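Local coordinates for putative GH105 family protein (Salmonella enterica subsp. enterica serovar Paratyphi A, PDB 3QWT), which is of unknown function but, as a possible member of glycoside hydrolase family 105, probably hydrolyses unsaturated uronyl residues from sugar chains, at residues A104-F115 / W133-A141. Sequence-based numbering, arbitrary orientation.
Sequences ATTKNVNTMAPF and WLETWAEWA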
loop_
_atom_site.group_PDB
_atom_site.type_symbol
_atom_site.label_atom_id
_atom_site.label_comp_id
_atom_site.label_asym_id
_atom_site.label_seq_id
_atom_site.Cartn_x
_atom_site.Cartn_y
_atom_site.Cartn_z
ATOM N N ALA A 104 12.971 -13.865 -40.001
ATOM C CA ALA A 104 12.271 -12.606 -39.787
ATOM C C ALA A 104 12.263 -11.740 -41.036
ATOM O O ALA A 104 13.280 -11.606 -41.704
ATOM C CB ALA A 104 12.912 -11.857 -38.654
ATOM N N THR A 105 11.116 -11.146 -41.350
ATOM C CA THR A 105 11.086 -10.070 -42.328
ATOM C C THR A 105 11.590 -8.772 -41.699
ATOM O O THR A 105 11.865 -8.723 -40.496
ATOM C CB THR A 105 9.668 -9.809 -42.851
ATOM O OG1 THR A 105 9.735 -8.849 -43.910
ATOM C CG2 THR A 105 8.793 -9.250 -41.737
ATOM N N THR A 106 11.688 -7.717 -42.508
ATOM C CA THR A 106 12.153 -6.425 -42.020
ATOM C C THR A 106 11.063 -5.696 -41.228
ATOM O O THR A 106 9.886 -5.953 -41.425
ATOM C CB THR A 106 12.672 -5.521 -43.169
ATOM O OG1 THR A 106 11.692 -5.466 -44.202
ATOM C CG2 THR A 106 13.986 -6.084 -43.748
ATOM N N LYS A 107 11.476 -4.795 -40.338
ATOM C CA LYS A 107 10.562 -4.135 -39.412
ATOM C C LYS A 107 9.986 -2.825 -39.944
ATOM O O LYS A 107 10.709 -1.973 -40.454
ATOM C CB LYS A 107 11.252 -3.881 -38.067
ATOM C CG LYS A 107 11.704 -5.154 -37.336
ATOM C CD LYS A 107 12.136 -4.837 -35.895
ATOM C CE LYS A 107 12.718 -6.065 -35.198
ATOM N NZ LYS A 107 14.058 -6.431 -35.769
ATOM N N ASN A 108 8.676 -2.677 -39.799
ATOM C CA ASN A 108 7.977 -1.455 -40.178
ATOM C C ASN A 108 6.569 -1.448 -39.592
ATOM O O ASN A 108 6.151 -2.423 -38.960
ATOM C CB ASN A 108 7.922 -1.309 -41.701
ATOM C CG ASN A 108 7.245 -2.485 -42.375
ATOM O OD1 ASN A 108 6.058 -2.752 -42.149
ATOM N ND2 ASN A 108 7.996 -3.198 -43.218
ATOM N N VAL A 109 5.828 -0.365 -39.824
ATOM C CA VAL A 109 4.516 -0.195 -39.203
ATOM C C VAL A 109 3.624 -1.402 -39.472
ATOM O O VAL A 109 2.864 -1.819 -38.605
ATOM C CB VAL A 109 3.827 1.123 -39.638
ATOM C CG1 VAL A 109 3.403 1.078 -41.114
ATOM C CG2 VAL A 109 2.621 1.410 -38.759
ATOM N N ASN A 110 3.747 -1.976 -40.670
ATOM C CA ASN A 110 2.875 -3.082 -41.106
ATOM C C ASN A 110 3.290 -4.492 -40.701
ATOM O O ASN A 110 2.461 -5.294 -40.263
ATOM C CB ASN A 110 2.653 -3.032 -42.611
ATOM C CG ASN A 110 1.824 -1.817 -43.030
ATOM O OD1 ASN A 110 0.962 -1.365 -42.282
ATOM N ND2 ASN A 110 2.090 -1.289 -44.225
ATOM N N THR A 111 4.566 -4.808 -40.849
ATOM C CA THR A 111 5.026 -6.141 -40.463
ATOM C C THR A 111 4.922 -6.371 -38.932
ATOM O O THR A 111 5.092 -7.492 -38.441
ATOM C CB THR A 111 6.452 -6.387 -40.966
ATOM O OG1 THR A 111 7.329 -5.389 -40.428
ATOM C CG2 THR A 111 6.497 -6.345 -42.517
HETATM N N MSE A 112 4.608 -5.307 -38.202
HETATM C CA MSE A 112 4.390 -5.356 -36.747
HETATM C C MSE A 112 3.076 -6.047 -36.377
HETATM O O MSE A 112 3.000 -6.758 -35.368
HETATM C CB MSE A 112 4.413 -3.920 -36.175
HETATM C CG MSE A 112 4.057 -3.782 -34.693
HETATM SE SE MSE A 112 5.514 -4.358 -33.473
HETATM C CE MSE A 112 6.861 -3.146 -34.064
ATOM N N ALA A 113 2.051 -5.840 -37.204
ATOM C CA ALA A 113 0.676 -6.276 -36.890
ATOM C C ALA A 113 0.539 -7.684 -36.335
ATOM O O ALA A 113 -0.189 -7.891 -35.366
ATOM C CB ALA A 113 -0.237 -6.093 -38.103
ATOM N N PRO A 114 1.235 -8.666 -36.936
ATOM C CA PRO A 114 1.067 -10.023 -36.395
ATOM C C PRO A 114 1.473 -10.189 -34.915
ATOM O O PRO A 114 1.084 -11.166 -34.282
ATOM C CB PRO A 114 1.960 -10.877 -37.304
ATOM C CG PRO A 114 1.935 -10.127 -38.630
ATOM C CD PRO A 114 1.925 -8.664 -38.243
ATOM N N PHE A 115 2.232 -9.262 -34.359
ATOM C CA PHE A 115 2.697 -9.482 -32.989
ATOM C C PHE A 115 1.622 -9.271 -31.929
ATOM O O PHE A 115 1.725 -9.792 -30.811
ATOM C CB PHE A 115 4.002 -8.746 -32.722
ATOM C CG PHE A 115 5.132 -9.275 -33.549
ATOM C CD1 PHE A 115 5.731 -10.481 -33.218
ATOM C CD2 PHE A 115 5.536 -8.615 -34.703
ATOM C CE1 PHE A 115 6.748 -10.995 -33.998
ATOM C CE2 PHE A 115 6.554 -9.121 -35.486
ATOM C CZ PHE A 115 7.164 -10.313 -35.136
ATOM N N TRP A 133 10.967 -12.539 -29.834
ATOM C CA TRP A 133 10.205 -11.898 -30.907
ATOM C C TRP A 133 9.496 -10.657 -30.394
ATOM O O TRP A 133 9.667 -9.565 -30.937
ATOM C CB TRP A 133 9.182 -12.856 -31.531
ATOM C CG TRP A 133 9.839 -13.890 -32.349
ATOM C CD1 TRP A 133 10.166 -15.158 -31.965
ATOM C CD2 TRP A 133 10.308 -13.741 -33.687
ATOM N NE1 TRP A 133 10.795 -15.807 -32.987
ATOM C CE2 TRP A 133 10.902 -14.962 -34.056
ATOM C CE3 TRP A 133 10.274 -12.697 -34.609
ATOM C CZ2 TRP A 133 11.453 -15.177 -35.317
ATOM C CZ3 TRP A 133 10.834 -12.908 -35.869
ATOM C CH2 TRP A 133 11.411 -14.135 -36.208
ATOM N N LEU A 134 8.713 -10.846 -29.334
ATOM C CA LEU A 134 7.893 -9.782 -28.759
ATOM C C LEU A 134 8.737 -8.648 -28.198
ATOM O O LEU A 134 8.455 -7.478 -28.466
ATOM C CB LEU A 134 6.979 -10.337 -27.668
ATOM C CG LEU A 134 5.999 -11.422 -28.098
ATOM C CD1 LEU A 134 5.397 -12.057 -26.866
ATOM C CD2 LEU A 134 4.908 -10.863 -28.995
ATOM N N GLU A 135 9.780 -8.993 -27.437
ATOM C CA GLU A 135 10.665 -7.968 -26.886
ATOM C C GLU A 135 11.374 -7.205 -27.990
ATOM O O GLU A 135 11.469 -5.986 -27.957
ATOM C CB GLU A 135 11.719 -8.562 -25.932
ATOM C CG GLU A 135 11.144 -9.167 -24.684
ATOM C CD GLU A 135 12.212 -9.564 -23.687
ATOM O OE1 GLU A 135 13.341 -9.892 -24.120
ATOM O OE2 GLU A 135 11.921 -9.543 -22.471
ATOM N N THR A 136 11.901 -7.929 -28.963
ATOM C CA THR A 136 12.693 -7.260 -29.975
ATOM C C THR A 136 11.868 -6.245 -30.771
ATOM O O THR A 136 12.294 -5.097 -30.939
ATOM C CB THR A 136 13.368 -8.241 -30.889
ATOM O OG1 THR A 136 14.111 -9.178 -30.090
ATOM C CG2 THR A 136 14.306 -7.495 -31.817
ATOM N N TRP A 137 10.676 -6.651 -31.203
ATOM C CA TRP A 137 9.850 -5.805 -32.064
ATOM C C TRP A 137 9.198 -4.648 -31.303
ATOM O O TRP A 137 9.092 -3.536 -31.823
ATOM C CB TRP A 137 8.789 -6.642 -32.795
ATOM C CG TRP A 137 9.308 -7.423 -34.009
ATOM C CD1 TRP A 137 10.130 -8.509 -33.994
ATOM C CD2 TRP A 137 8.989 -7.185 -35.381
ATOM N NE1 TRP A 137 10.342 -8.963 -35.271
ATOM C CE2 TRP A 137 9.663 -8.156 -36.144
ATOM C CE3 TRP A 137 8.191 -6.240 -36.044
ATOM C CZ2 TRP A 137 9.578 -8.210 -37.526
ATOM C CZ3 TRP A 137 8.109 -6.295 -37.429
ATOM C CH2 TRP A 137 8.799 -7.271 -38.153
ATOM N N ALA A 138 8.751 -4.907 -30.079
ATOM C CA ALA A 138 8.222 -3.820 -29.260
ATOM C C ALA A 138 9.343 -2.830 -28.949
ATOM O O ALA A 138 9.141 -1.619 -29.007
ATOM C CB ALA A 138 7.588 -4.341 -27.970
ATOM N N GLU A 139 10.523 -3.345 -28.617
ATOM C CA GLU A 139 11.659 -2.464 -28.344
ATOM C C GLU A 139 11.975 -1.614 -29.572
ATOM O O GLU A 139 12.331 -0.440 -29.436
ATOM C CB GLU A 139 12.903 -3.250 -27.915
ATOM C CG GLU A 139 12.986 -3.529 -26.421
ATOM C CD GLU A 139 12.995 -2.242 -25.580
ATOM O OE1 GLU A 139 13.949 -1.435 -25.719
ATOM O OE2 GLU A 139 12.042 -2.040 -24.789
ATOM N N TRP A 140 11.846 -2.212 -30.765
ATOM C CA TRP A 140 12.056 -1.477 -32.011
ATOM C C TRP A 140 11.031 -0.356 -32.177
ATOM O O TRP A 140 11.373 0.774 -32.536
ATOM C CB TRP A 140 11.954 -2.404 -33.214
ATOM C CG TRP A 140 11.831 -1.660 -34.527
ATOM C CD1 TRP A 140 12.849 -1.195 -35.298
ATOM C CD2 TRP A 140 10.612 -1.299 -35.211
ATOM N NE1 TRP A 140 12.348 -0.568 -36.422
ATOM C CE2 TRP A 140 10.981 -0.620 -36.391
ATOM C CE3 TRP A 140 9.252 -1.493 -34.943
ATOM C CZ2 TRP A 140 10.037 -0.125 -37.302
ATOM C CZ3 TRP A 140 8.319 -0.997 -35.843
ATOM C CH2 TRP A 140 8.718 -0.321 -37.011
ATOM N N ALA A 141 9.767 -0.699 -31.970
ATOM C CA ALA A 141 8.677 0.269 -32.051
ATOM C C ALA A 141 8.926 1.420 -31.084
ATOM O O ALA A 141 8.652 2.583 -31.400
ATOM C CB ALA A 141 7.334 -0.400 -31.754
#
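Lys107 threads its aliphatic chain between the indoles of Trp137 and Trp140, which stand one helical turn apart on helix 131-143. Its CB sits over one face of Trp140, 3.8 Å from the centroid of the five-membered ring. CG turns to the other indole in a CH-pi contact, 3.5 Å from the centroid of the Trp137 six-membered ring and almost on its normal. CD swings back to 3.5 Å from Trp140 CG, and CE returns to Trp137, 3.7 Å from NE1. A chain extended through chi3 and bent only at chi4 (70°) then leaves NZ over the Trp137 five-membered ring, a cation-pi contact of 4.7 Å to the centroid. Lysine suits the slot because its methylenes pack like a hydrocarbon while its charge stays at the end: NZ bonds to the terminal Phe381 O of a second subunit, and Trp137 NE1 is hydrogen-bonded to OXT of the same residue.

The opposite face of Trp137 is covered by Phe115, whose flat ring suits an indole, the planes inclined at 37°. At its edge, in plane, lies Thr111 OG1, 3.2 Å from CZ3; this small hydroxyl donates to Thr106 O, closing the loop that carries Lys107. Met112, modelled as selenomethionine, bends at chi2 and chi3 to bring its flexible end between Trp137 and Ala141, though the exact place of CE is uncertain. The short side chain of Asn108 lets OD1 receive Thr111 N at 2.9 Å, an Asx motif. These contacts pack the loop between helices 86-102 and 114-125 against helix 131-143 in an alpha/alpha toroid, beside a subunit interface.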